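Local atomic coordinates of SnoaL-like domain-containing protein (Methylibium petroleiphilum PM1, PDB entry 3G16), a protein that is of unknown function but adopts the cystatin-like (NTF2-type) fold of SnoaL-like domains and assembles as a dimer. Residues T3-L7 with F110-S114; V15-Y19 with K30-F35; E67-S71 with F94-Q98; S71-A77 with I89-F94. All blocks are in the same frame, centred on the assembly; numbering follows the deposited sequence. Where two conformers were deposited one is given.

How the contacts relate
From the N terminus, loop 3-7 meets the end of strand 100-111 in contact 1, closing a long loop that encloses the other contacts. Contact 2 closes a short loop next, before contacts 3 and 4 open: helix 9-24 packs on helix 28-32 and the residues after it. Contact 3 then joins the end of helix 55-69 to the turn after strand 86-95, and contact 4, the hairpin of strands 71-81 and 86-95, nests within it, sharing Ser71 and Phe94. Ile16 of contact 2 packs on Ile75 and Ile89 of contact 4, tying helix 9-24 to the sheet, and with Val15 touches Phe110 of contact 1. Contacts 3 and 4 also touch the second subunit.

Contact 1 (T3-L7 with F110-S114); sequences TAPTL and FDRAS
Arg112 reaches across the N-terminal loop and gives its NH1 to the backbone O of Pro5, 2.9 Å away. The bond is nearly straight (163° at the hydrogen), and the oxygen lies in the guanidinium plane, although NH1 itself stands above the carbonyl plane of Pro5. Ala4 CB lies over one face of the guanidinium, 4.0 Å from Arg112 NE, and also touches CD. Nearer the backbone, Pro5 CD packs on Arg112 CB at 3.8 Å. Leu7 sends its two methyls to different partners: CD1 packs on Phe110 CB at 3.7 Å, and CD2 approaches the backbone O of Arg112. A water accepts from Arg112 NH1 and also hydrogen-bonds Thr6 OG1. The arginine chain, extended from CG to NE, carries the guanidinium this far, and its NH2 is held by the backbone O of Glu83. Replacing Arg112 by an alanine would probably leave the carbonyls of Pro5 and Glu83 without this donor and the loop less firmly held. The contact lies at the surface, where the loop before helix 9-24 crosses the end of strand 100-111; Leu7 and Phe110 both rest on Met12 of that helix.

Contact 2 (V15-Y19 with K30-F35); sequences VIRTY and KMIACF
Lys30 meets Thr18 where helix 9-24 packs against the short helix 28-32, part of the helical layer over the sheet of this cystatin-like fold. The aliphatic part of the lysine does the touching: Lys30 CG lies 3.6 Å from Thr18 CG2, and CD nears the backbone O of Thr18. Its NZ goes on to a salt bridge with Glu25. Met31, a selenomethionine, lies loosely by Tyr19, its CG 4.0 Å from Tyr19 O, and then leads away toward Ala59 and Trp62 of helix 55-69. Cys34, in the type I turn from Ile32 to Phe35, points toward helix 9-24, among Val15, Thr18 and Tyr19. Cys34 SG lies 3.5 Å from Tyr19 N and 3.6 Å from Thr18 CG2. Val15 CG1, anti to the backbone N (chi1 173°), packs on Cys34 CB and comes to 3.4 Å from Cys34 O. The tyrosine, which probably borders the pocket of an unidentified bound molecule, has its hydroxyl hydrogen-bonded to Trp62 NE1, fixing the far end of its ring. Phe35 closes the contact with a T-shaped stack, its edge directed at the face of Tyr19 with the planes at 82°. Phe35 CZ stands off-centre over that face, 3.5 Å from Tyr19 CE1.

Contact 3 (E67-S71 with F94-Q98); sequences ETLGS and FKTNQ
Two hydrogen bonds join Leu69 and Gly70, at the end of helix 55-69, to the end of strand 86-95, where an inverse gamma turn centred on Lys95 leads into the 3-10 turn 96-98. Asn97 N donates to Leu69 O at 2.8 Å and 163°, tilted from the carbonyl plane, and Thr96 OG1 donates to Gly70 O at 2.7 Å from above the plane of that carbonyl. With OG1 anti to its own carbonyl carbon (chi1 -47°), Thr96 turns the hydroxyl to Gly70 O; OG1 is also hydrogen-bonded to Ser151 OG of the second subunit. A weaker CA-H...O contact runs from Ser71 CA to Phe94 O at 3.2 Å. One water bridges the segments, donating to Glu67 O and accepting from Asn97 ND2, 2.7 Å away. The other end of this amide, OD1, takes the backbone N of Ala156 of the second subunit. With an alanine at Asn97, the bridging water and that backbone N would probably each lose a partner, weakening a link between the subunits. Packing is supplied by Leu69, whose CD2 lies against the terminal amide of Gln98, 3.4 Å from NE2. Gly70 leaves the helix with positive phi (70°), and a CB there would clash with Asn97 OD1. The contact brings the helix end, before strand 71-81, against the end of neighbouring strand 86-95, with the C-terminal tail of the second subunit covering Thr96 and Asn97.

Contact 4 (S71-A77 with I89-F94); sequences SYWTIDA and IEWTHF
Trp73 lays its indole over the imidazole of His93, the two side chains running side by side with their planes 31° apart. The overlap is off-centre: Trp73 NE1 sits over the histidine face, 3.4 Å from His93 CG, and also hydrogen-bonds an unidentified molecule, probably from the crystallisation liquor, which His93 ND1 meets weakly. At the edge of the imidazole, in its plane, Ser71 OG forms a 2.7 Å hydrogen bond with His93 NE2, which helps to fix the ring's rotation. With CG anti to the backbone N (chi1 179°), His93 extends toward that serine.

On the other face of the sheet, Thr92 OG1 donates to the syn lone pair of Asp76 OD2 at 2.7 Å and is itself hydrogen-bonded to Arg103, while OD1 of the same carboxylate accepts from Thr74 OG1. A water donates to both Asp76 OD2 and Trp91 O. Backbone bonds pair Tyr72 with Phe94 and Thr74 with Thr92 in antiparallel register until a classic beta bulge, where Asp76 N and Ala77 N both donate to Glu90 O, at 2.8 and 3.2 Å.

The hairpin forms one edge of the chain's sheet, strand 86-95 lying between strands 71-81 and 100-111. Helix 9-24 covers the face of Trp73, Ile75 and Ile89; on the other, Tyr147 and Arg121 of the second subunit bind the Glu90 carboxylate, the arginine in a salt bridge.

Contact 1 (T3-L7 with F110-S114)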
loop_
_atom_site.group_PDB
_atom_site.type_symbol
_atom_site.label_atom_id
_atom_site.label_comp_id
_atom_site.label_asym_id
_atom_site.label_seq_id
_atom_site.Cartn_x
_atom_site.Cartn_y
_atom_site.Cartn_z
ATOM N N THR A 3 1.547 28.844 -6.005
ATOM C CA THR A 3 1.459 27.803 -7.011
ATOM C C THR A 3 2.236 26.603 -6.466
ATOM O O THR A 3 3.434 26.713 -6.169
ATOM C CB THR A 3 2.070 28.267 -8.332
ATOM O OG1 THR A 3 1.430 29.474 -8.764
ATOM C CG2 THR A 3 1.928 27.173 -9.398
ATOM N N ALA A 4 1.561 25.476 -6.240
ATOM C CA ALA A 4 2.215 24.284 -5.718
ATOM C C ALA A 4 3.248 23.785 -6.712
ATOM O O ALA A 4 2.903 23.530 -7.852
ATOM C CB ALA A 4 1.161 23.199 -5.469
ATOM N N PRO A 5 4.535 23.673 -6.305
ATOM C CA PRO A 5 5.509 23.139 -7.296
ATOM C C PRO A 5 5.165 21.736 -7.777
ATOM O O PRO A 5 4.763 20.890 -6.977
ATOM C CB PRO A 5 6.828 23.054 -6.493
ATOM C CG PRO A 5 6.629 24.139 -5.426
ATOM C CD PRO A 5 5.206 24.072 -5.056
ATOM N N THR A 6 5.369 21.497 -9.072
ATOM C CA THR A 6 5.297 20.154 -9.617
ATOM C C THR A 6 6.704 19.575 -9.567
ATOM O O THR A 6 7.617 20.081 -10.228
ATOM C CB THR A 6 4.787 20.170 -11.049
ATOM O OG1 THR A 6 3.447 20.635 -11.015
ATOM C CG2 THR A 6 4.822 18.772 -11.670
ATOM N N LEU A 7 6.848 18.552 -8.752
ATOM C CA LEU A 7 8.096 17.804 -8.696
ATOM C C LEU A 7 8.123 16.853 -9.889
ATOM O O LEU A 7 7.086 16.246 -10.227
ATOM C CB LEU A 7 8.198 16.967 -7.434
ATOM C CG LEU A 7 8.133 17.777 -6.160
ATOM C CD1 LEU A 7 8.227 16.862 -4.930
ATOM C CD2 LEU A 7 9.211 18.887 -6.074
ATOM N N PHE A 110 5.201 13.708 -0.767
ATOM C CA PHE A 110 6.253 14.692 -0.841
ATOM C C PHE A 110 5.781 16.058 -0.407
ATOM O O PHE A 110 4.632 16.442 -0.600
ATOM C CB PHE A 110 6.806 14.770 -2.268
ATOM C CG PHE A 110 7.740 13.645 -2.582
ATOM C CD1 PHE A 110 7.233 12.388 -2.946
ATOM C CD2 PHE A 110 9.097 13.786 -2.480
ATOM C CE1 PHE A 110 8.093 11.350 -3.205
ATOM C CE2 PHE A 110 9.950 12.737 -2.757
ATOM C CZ PHE A 110 9.448 11.532 -3.105
ATOM N N ASP A 111 6.715 16.765 0.201
ATOM C CA ASP A 111 6.608 18.215 0.429
ATOM C C ASP A 111 7.084 18.864 -0.883
ATOM O O ASP A 111 8.266 18.847 -1.193
ATOM C CB ASP A 111 7.505 18.637 1.579
ATOM C CG ASP A 111 7.585 20.117 1.757
ATOM O OD1 ASP A 111 6.537 20.795 1.780
ATOM O OD2 ASP A 111 8.685 20.641 1.852
ATOM N N ARG A 112 6.157 19.456 -1.612
ATOM C CA ARG A 112 6.488 20.094 -2.901
ATOM C C ARG A 112 7.462 21.258 -2.747
ATOM O O ARG A 112 8.258 21.495 -3.652
ATOM C CB ARG A 112 5.242 20.588 -3.587
ATOM C CG ARG A 112 4.232 19.515 -3.981
ATOM C CD ARG A 112 2.913 20.183 -4.330
ATOM N NE ARG A 112 1.838 19.289 -4.749
ATOM C CZ ARG A 112 1.586 18.944 -5.999
ATOM N NH1 ARG A 112 2.360 19.341 -6.994
ATOM N NH2 ARG A 112 0.529 18.173 -6.289
ATOM N N ALA A 113 7.413 21.938 -1.599
ATOM C CA ALA A 113 8.221 23.127 -1.364
ATOM C C ALA A 113 9.686 22.797 -1.158
ATOM O O ALA A 113 10.522 23.703 -1.282
ATOM C CB ALA A 113 7.666 23.905 -0.148
ATOM N N SER A 114 10.031 21.545 -0.845
ATOM C CA SER A 114 11.419 21.147 -0.654
ATOM C C SER A 114 11.854 19.992 -1.539
ATOM O O SER A 114 13.054 19.811 -1.725
ATOM C CB SER A 114 11.682 20.777 0.823
ATOM O OG SER A 114 10.992 19.584 1.160
HETATM O O HOH W 1 1.729 18.744 -9.770
#

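Contact 2 (V15-Y19 with K30-F35)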
loop_
_atom_site.group_PDB
_atom_site.type_symbol
_atom_site.label_atom_id
_atom_site.label_comp_id
_atom_site.label_asym_id
_atom_site.label_seq_id
_atom_site.Cartn_x
_atom_site.Cartn_y
_atom_site.Cartn_z
ATOM N N VAL A 15 14.895 10.690 -4.679
ATOM C CA VAL A 15 14.820 10.734 -3.226
ATOM C C VAL A 15 14.444 9.380 -2.622
ATOM O O VAL A 15 15.044 8.924 -1.635
ATOM C CB VAL A 15 13.799 11.799 -2.797
ATOM C CG1 VAL A 15 13.533 11.780 -1.286
ATOM C CG2 VAL A 15 14.287 13.200 -3.216
ATOM N N ILE A 16 13.481 8.691 -3.228
ATOM C CA ILE A 16 13.063 7.390 -2.725
ATOM C C ILE A 16 14.202 6.374 -2.780
ATOM O O ILE A 16 14.468 5.656 -1.801
ATOM C CB ILE A 16 11.834 6.915 -3.498
ATOM C CG1 ILE A 16 10.601 7.672 -2.997
ATOM C CG2 ILE A 16 11.671 5.366 -3.361
ATOM C CD1 ILE A 16 9.341 7.530 -3.914
ATOM N N ARG A 17 14.926 6.347 -3.880
ATOM C CA ARG A 17 15.979 5.365 -3.969
ATOM C C ARG A 17 17.157 5.713 -3.000
ATOM O O ARG A 17 17.826 4.812 -2.449
ATOM C CB ARG A 17 16.486 5.229 -5.402
ATOM C CG ARG A 17 15.419 4.642 -6.345
ATOM C CD ARG A 17 16.040 4.184 -7.687
ATOM N NE ARG A 17 15.020 3.669 -8.588
ATOM C CZ ARG A 17 14.487 2.443 -8.566
ATOM N NH1 ARG A 17 14.860 1.502 -7.677
ATOM N NH2 ARG A 17 13.563 2.146 -9.472
ATOM N N THR A 18 17.432 7.014 -2.834
ATOM C CA THR A 18 18.451 7.425 -1.893
ATOM C C THR A 18 18.056 6.962 -0.466
ATOM O O THR A 18 18.855 6.526 0.330
ATOM C CB THR A 18 18.664 8.937 -1.896
ATOM O OG1 THR A 18 19.092 9.326 -3.210
ATOM C CG2 THR A 18 19.737 9.351 -0.869
ATOM N N TYR A 19 16.772 7.107 -0.141
ATOM C CA TYR A 19 16.234 6.725 1.148
ATOM C C TYR A 19 16.477 5.226 1.400
ATOM O O TYR A 19 16.991 4.841 2.425
ATOM C CB TYR A 19 14.735 7.099 1.244
ATOM C CG TYR A 19 13.979 6.450 2.367
ATOM C CD1 TYR A 19 14.397 6.543 3.700
ATOM C CD2 TYR A 19 12.804 5.828 2.104
ATOM C CE1 TYR A 19 13.672 5.935 4.712
ATOM C CE2 TYR A 19 12.062 5.218 3.114
ATOM C CZ TYR A 19 12.517 5.271 4.418
ATOM O OH TYR A 19 11.727 4.681 5.410
ATOM N N LYS A 30 22.256 10.032 5.563
ATOM C CA LYS A 30 21.728 9.879 4.207
ATOM C C LYS A 30 20.211 9.793 4.274
ATOM O O LYS A 30 19.510 10.460 3.486
ATOM C CB LYS A 30 22.294 8.659 3.448
ATOM C CG LYS A 30 21.561 8.407 2.110
ATOM C CD LYS A 30 22.156 7.263 1.259
ATOM C CE LYS A 30 23.623 7.548 0.879
ATOM N NZ LYS A 30 24.281 6.494 -0.003
HETATM N N MSE A 31 19.687 9.017 5.212
HETATM C CA MSE A 31 18.236 8.891 5.323
HETATM C C MSE A 31 17.587 10.230 5.708
HETATM O O MSE A 31 16.584 10.640 5.142
HETATM C CB MSE A 31 17.868 7.798 6.321
HETATM C CG MSE A 31 18.150 6.392 5.895
HETATM SE SE MSE A 31 17.565 5.089 7.190
HETATM C CE MSE A 31 19.176 4.908 8.283
ATOM N N ILE A 32 18.156 10.919 6.691
ATOM C CA ILE A 32 17.585 12.158 7.178
ATOM C C ILE A 32 17.448 13.198 6.070
ATOM O O ILE A 32 16.469 13.967 6.031
ATOM C CB ILE A 32 18.454 12.702 8.352
ATOM C CG1 ILE A 32 18.235 11.837 9.591
ATOM C CG2 ILE A 32 18.134 14.157 8.682
ATOM C CD1 ILE A 32 19.261 12.077 10.752
ATOM N N ALA A 33 18.415 13.200 5.147
ATOM C CA ALA A 33 18.429 14.164 4.042
ATOM C C ALA A 33 17.311 13.944 3.025
ATOM O O ALA A 33 17.069 14.790 2.163
ATOM C CB ALA A 33 19.776 14.130 3.349
ATOM N N CYS A 34 16.623 12.799 3.125
ATOM C CA CYS A 34 15.534 12.522 2.211
ATOM C C CYS A 34 14.168 12.994 2.683
ATOM O O CYS A 34 13.180 12.845 1.966
ATOM C CB CYS A 34 15.417 11.009 2.024
ATOM S SG CYS A 34 16.881 10.298 1.193
ATOM N N PHE A 35 14.130 13.499 3.917
ATOM C CA PHE A 35 12.893 13.933 4.552
ATOM C C PHE A 35 12.882 15.366 5.011
ATOM O O PHE A 35 13.931 15.906 5.366
ATOM C CB PHE A 35 12.712 13.146 5.864
ATOM C CG PHE A 35 12.469 11.669 5.688
ATOM C CD1 PHE A 35 11.196 11.186 5.414
ATOM C CD2 PHE A 35 13.496 10.751 5.793
ATOM C CE1 PHE A 35 10.960 9.839 5.249
ATOM C CE2 PHE A 35 13.267 9.392 5.612
ATOM C CZ PHE A 35 11.998 8.936 5.358
#

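Contact 3 (E67-S71 with F94-Q98)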
loop_
_atom_site.group_PDB
_atom_site.type_symbol
_atom_site.label_atom_id
_atom_site.label_comp_id
_atom_site.label_asym_id
_atom_site.label_seq_id
_atom_site.Cartn_x
_atom_site.Cartn_y
_atom_site.Cartn_z
ATOM N N GLU A 67 21.229 -3.237 12.299
ATOM C CA GLU A 67 22.215 -3.777 13.233
ATOM C C GLU A 67 21.735 -5.005 13.926
ATOM O O GLU A 67 22.512 -5.983 14.092
ATOM C CB GLU A 67 22.577 -2.730 14.286
ATOM C CG GLU A 67 23.334 -1.589 13.719
ATOM C CD GLU A 67 23.592 -0.458 14.692
ATOM O OE1 GLU A 67 22.885 -0.401 15.737
ATOM O OE2 GLU A 67 24.410 0.401 14.327
ATOM N N THR A 68 20.475 -5.005 14.325
ATOM C CA THR A 68 19.956 -6.116 15.143
ATOM C C THR A 68 19.296 -7.231 14.357
ATOM O O THR A 68 19.407 -8.405 14.731
ATOM C CB THR A 68 18.967 -5.608 16.194
ATOM O OG1 THR A 68 17.809 -5.103 15.567
ATOM C CG2 THR A 68 19.611 -4.525 17.097
ATOM N N LEU A 69 18.605 -6.886 13.267
ATOM C CA LEU A 69 17.883 -7.864 12.483
ATOM C C LEU A 69 18.590 -8.228 11.167
ATOM O O LEU A 69 18.214 -9.206 10.522
ATOM C CB LEU A 69 16.502 -7.333 12.117
ATOM C CG LEU A 69 15.566 -6.841 13.243
ATOM C CD1 LEU A 69 14.288 -6.322 12.685
ATOM C CD2 LEU A 69 15.347 -8.003 14.247
ATOM N N GLY A 70 19.575 -7.452 10.773
ATOM C CA GLY A 70 20.165 -7.618 9.456
ATOM C C GLY A 70 19.202 -7.169 8.356
ATOM O O GLY A 70 19.313 -7.629 7.196
ATOM N N SER A 71 18.253 -6.285 8.671
ATOM C CA SER A 71 17.257 -5.824 7.737
ATOM C C SER A 71 17.873 -5.397 6.407
ATOM O O SER A 71 18.900 -4.758 6.361
ATOM C CB SER A 71 16.535 -4.649 8.308
ATOM O OG SER A 71 15.833 -5.030 9.482
ATOM N N PHE A 94 13.546 -7.866 4.369
ATOM C CA PHE A 94 14.179 -9.124 4.684
ATOM C C PHE A 94 14.796 -8.978 6.062
ATOM O O PHE A 94 15.711 -8.199 6.249
ATOM C CB PHE A 94 15.282 -9.475 3.679
ATOM C CG PHE A 94 14.769 -9.868 2.321
ATOM C CD1 PHE A 94 14.274 -11.124 2.120
ATOM C CD2 PHE A 94 14.783 -8.971 1.263
ATOM C CE1 PHE A 94 13.778 -11.503 0.862
ATOM C CE2 PHE A 94 14.293 -9.338 0.003
ATOM C CZ PHE A 94 13.776 -10.611 -0.155
ATOM N N LYS A 95 14.268 -9.712 7.035
ATOM C CA LYS A 95 14.821 -9.709 8.403
ATOM C C LYS A 95 15.833 -10.843 8.387
ATOM O O LYS A 95 15.610 -11.932 8.913
ATOM C CB LYS A 95 13.707 -9.924 9.420
ATOM C CG LYS A 95 12.734 -8.790 9.423
ATOM C CD LYS A 95 11.556 -9.157 10.247
ATOM C CE LYS A 95 10.564 -8.118 10.294
ATOM N NZ LYS A 95 9.530 -8.695 11.211
ATOM N N THR A 96 16.978 -10.561 7.791
ATOM C CA THR A 96 17.939 -11.558 7.440
ATOM C C THR A 96 18.319 -12.480 8.568
ATOM O O THR A 96 18.330 -13.725 8.412
ATOM C CB THR A 96 19.209 -10.885 6.851
ATOM O OG1 THR A 96 18.798 -9.916 5.877
ATOM C CG2 THR A 96 20.178 -11.934 6.221
ATOM N N ASN A 97 18.652 -11.873 9.711
ATOM C CA ASN A 97 19.191 -12.670 10.808
ATOM C C ASN A 97 18.142 -13.523 11.505
ATOM O O ASN A 97 18.514 -14.418 12.275
ATOM C CB ASN A 97 19.892 -11.760 11.798
ATOM C CG ASN A 97 21.088 -11.038 11.202
ATOM O OD1 ASN A 97 21.612 -11.387 10.140
ATOM N ND2 ASN A 97 21.500 -9.987 11.899
ATOM N N GLN A 98 16.886 -13.270 11.239
ATOM C CA GLN A 98 15.760 -14.074 11.765
ATOM C C GLN A 98 15.228 -15.056 10.719
ATOM O O GLN A 98 14.310 -15.849 11.016
ATOM C CB GLN A 98 14.610 -13.170 12.181
ATOM C CG GLN A 98 14.968 -12.264 13.338
ATOM C CD GLN A 98 13.833 -11.365 13.717
ATOM O OE1 GLN A 98 12.985 -10.992 12.885
ATOM N NE2 GLN A 98 13.809 -10.969 14.999
HETATM O O HOH W 2 23.291 -7.948 12.223
#

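Contact 4 (S71-A77 with I89-F94)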
loop_
_atom_site.group_PDB
_atom_site.type_symbol
_atom_site.label_atom_id
_atom_site.label_comp_id
_atom_site.label_asym_id
_atom_site.label_seq_id
_atom_site.Cartn_x
_atom_site.Cartn_y
_atom_site.Cartn_z
ATOM N N SER A 71 18.253 -6.285 8.671
ATOM C CA SER A 71 17.257 -5.824 7.737
ATOM C C SER A 71 17.873 -5.397 6.407
ATOM O O SER A 71 18.900 -4.758 6.361
ATOM C CB SER A 71 16.535 -4.649 8.308
ATOM O OG SER A 71 15.833 -5.030 9.482
ATOM N N TYR A 72 17.229 -5.830 5.338
ATOM C CA TYR A 72 17.610 -5.409 3.986
ATOM C C TYR A 72 16.315 -5.243 3.239
ATOM O O TYR A 72 15.471 -6.142 3.219
ATOM C CB TYR A 72 18.469 -6.459 3.315
ATOM C CG TYR A 72 19.186 -5.945 2.069
ATOM C CD1 TYR A 72 18.518 -5.854 0.848
ATOM C CD2 TYR A 72 20.486 -5.505 2.133
ATOM C CE1 TYR A 72 19.170 -5.349 -0.274
ATOM C CE2 TYR A 72 21.170 -5.035 0.987
ATOM C CZ TYR A 72 20.479 -4.956 -0.202
ATOM O OH TYR A 72 21.105 -4.462 -1.359
ATOM N N TRP A 73 16.131 -4.092 2.615
ATOM C CA TRP A 73 14.913 -3.764 1.911
ATOM C C TRP A 73 15.118 -3.727 0.405
ATOM O O TRP A 73 16.133 -3.241 -0.081
ATOM C CB TRP A 73 14.450 -2.374 2.356
ATOM C CG TRP A 73 13.939 -2.295 3.719
ATOM C CD1 TRP A 73 12.629 -2.431 4.078
ATOM C CD2 TRP A 73 14.652 -1.958 4.922
ATOM N NE1 TRP A 73 12.487 -2.272 5.433
ATOM C CE2 TRP A 73 13.710 -1.953 5.978
ATOM C CE3 TRP A 73 15.984 -1.696 5.221
ATOM C CZ2 TRP A 73 14.076 -1.633 7.294
ATOM C CZ3 TRP A 73 16.326 -1.380 6.528
ATOM C CH2 TRP A 73 15.369 -1.357 7.540
ATOM N N THR A 74 14.102 -4.123 -0.324
ATOM C CA THR A 74 14.063 -4.001 -1.760
ATOM C C THR A 74 12.831 -3.224 -2.196
ATOM O O THR A 74 11.747 -3.326 -1.577
ATOM C CB THR A 74 14.102 -5.361 -2.471
ATOM O OG1 THR A 74 12.961 -6.146 -2.119
ATOM C CG2 THR A 74 15.373 -6.117 -2.106
ATOM N N ILE A 75 12.985 -2.451 -3.279
ATOM C CA ILE A 75 11.889 -1.757 -3.933
ATOM C C ILE A 75 11.433 -2.702 -5.024
ATOM O O ILE A 75 12.190 -2.974 -5.963
ATOM C CB ILE A 75 12.320 -0.421 -4.534
ATOM C CG1 ILE A 75 12.772 0.561 -3.442
ATOM C CG2 ILE A 75 11.210 0.148 -5.411
ATOM C CD1 ILE A 75 13.311 1.918 -3.968
ATOM N N ASP A 76 10.229 -3.227 -4.889
ATOM C CA ASP A 76 9.695 -4.192 -5.834
ATOM C C ASP A 76 8.802 -3.578 -6.904
ATOM O O ASP A 76 8.681 -4.109 -8.013
ATOM C CB ASP A 76 8.935 -5.268 -5.071
ATOM C CG ASP A 76 9.782 -5.929 -4.001
ATOM O OD1 ASP A 76 11.026 -6.016 -4.168
ATOM O OD2 ASP A 76 9.212 -6.382 -3.014
ATOM N N ALA A 77 8.122 -2.493 -6.570
ATOM C CA ALA A 77 7.325 -1.735 -7.541
ATOM C C ALA A 77 7.335 -0.312 -7.080
ATOM O O ALA A 77 7.370 -0.040 -5.878
ATOM C CB ALA A 77 5.867 -2.280 -7.671
ATOM N N ILE A 89 5.081 2.540 -3.029
ATOM C CA ILE A 89 6.184 1.598 -3.150
ATOM C C ILE A 89 5.730 0.229 -2.652
ATOM O O ILE A 89 5.193 0.138 -1.515
ATOM C CB ILE A 89 7.398 2.021 -2.276
ATOM C CG1 ILE A 89 7.788 3.502 -2.526
ATOM C CG2 ILE A 89 8.576 1.062 -2.469
ATOM C CD1 ILE A 89 8.847 4.030 -1.532
ATOM N N GLU A 90 5.922 -0.826 -3.437
ATOM C CA GLU A 90 5.744 -2.209 -2.971
ATOM C C GLU A 90 7.141 -2.637 -2.597
ATOM O O GLU A 90 8.069 -2.425 -3.384
ATOM C CB GLU A 90 5.188 -3.133 -4.041
ATOM C CG GLU A 90 4.817 -4.515 -3.578
ATOM C CD GLU A 90 4.393 -5.412 -4.725
ATOM O OE1 GLU A 90 4.901 -5.198 -5.862
ATOM O OE2 GLU A 90 3.580 -6.318 -4.498
ATOM N N TRP A 91 7.308 -3.140 -1.380
ATOM C CA TRP A 91 8.621 -3.401 -0.844
ATOM C C TRP A 91 8.728 -4.757 -0.146
ATOM O O TRP A 91 7.707 -5.397 0.175
ATOM C CB TRP A 91 9.015 -2.260 0.138
ATOM C CG TRP A 91 7.982 -2.010 1.207
ATOM C CD1 TRP A 91 7.091 -0.982 1.208
ATOM C CD2 TRP A 91 7.692 -2.782 2.393
ATOM N NE1 TRP A 91 6.246 -1.071 2.296
ATOM C CE2 TRP A 91 6.609 -2.145 3.057
ATOM C CE3 TRP A 91 8.268 -3.905 2.985
ATOM C CZ2 TRP A 91 6.065 -2.635 4.252
ATOM C CZ3 TRP A 91 7.732 -4.392 4.175
ATOM C CH2 TRP A 91 6.635 -3.747 4.791
ATOM N N THR A 92 9.955 -5.161 0.132
ATOM C CA THR A 92 10.228 -6.342 0.928
ATOM C C THR A 92 11.222 -5.930 1.994
ATOM O O THR A 92 12.224 -5.262 1.704
ATOM C CB THR A 92 10.792 -7.510 0.116
ATOM O OG1 THR A 92 9.826 -7.870 -0.890
ATOM C CG2 THR A 92 11.085 -8.747 0.997
ATOM N N HIS A 93 10.923 -6.322 3.223
ATOM C CA HIS A 93 11.795 -6.163 4.372
ATOM C C HIS A 93 12.299 -7.580 4.712
ATOM O O HIS A 93 11.557 -8.420 5.247
ATOM C CB HIS A 93 11.012 -5.524 5.528
ATOM C CG HIS A 93 11.815 -5.339 6.783
ATOM N ND1 HIS A 93 11.306 -4.688 7.889
ATOM C CD2 HIS A 93 13.100 -5.648 7.079
ATOM C CE1 HIS A 93 12.234 -4.689 8.841
ATOM N NE2 HIS A 93 13.336 -5.254 8.371
ATOM N N PHE A 94 13.546 -7.866 4.369
ATOM C CA PHE A 94 14.179 -9.124 4.684
ATOM C C PHE A 94 14.796 -8.978 6.062
ATOM O O PHE A 94 15.711 -8.199 6.249
ATOM C CB PHE A 94 15.282 -9.475 3.679
ATOM C CG PHE A 94 14.769 -9.868 2.321
ATOM C CD1 PHE A 94 14.274 -11.124 2.120
ATOM C CD2 PHE A 94 14.783 -8.971 1.263
ATOM C CE1 PHE A 94 13.778 -11.503 0.862
ATOM C CE2 PHE A 94 14.293 -9.338 0.003
ATOM C CZ PHE A 94 13.776 -10.611 -0.155
HETATM O O HOH W 3 6.766 -6.921 -2.075
#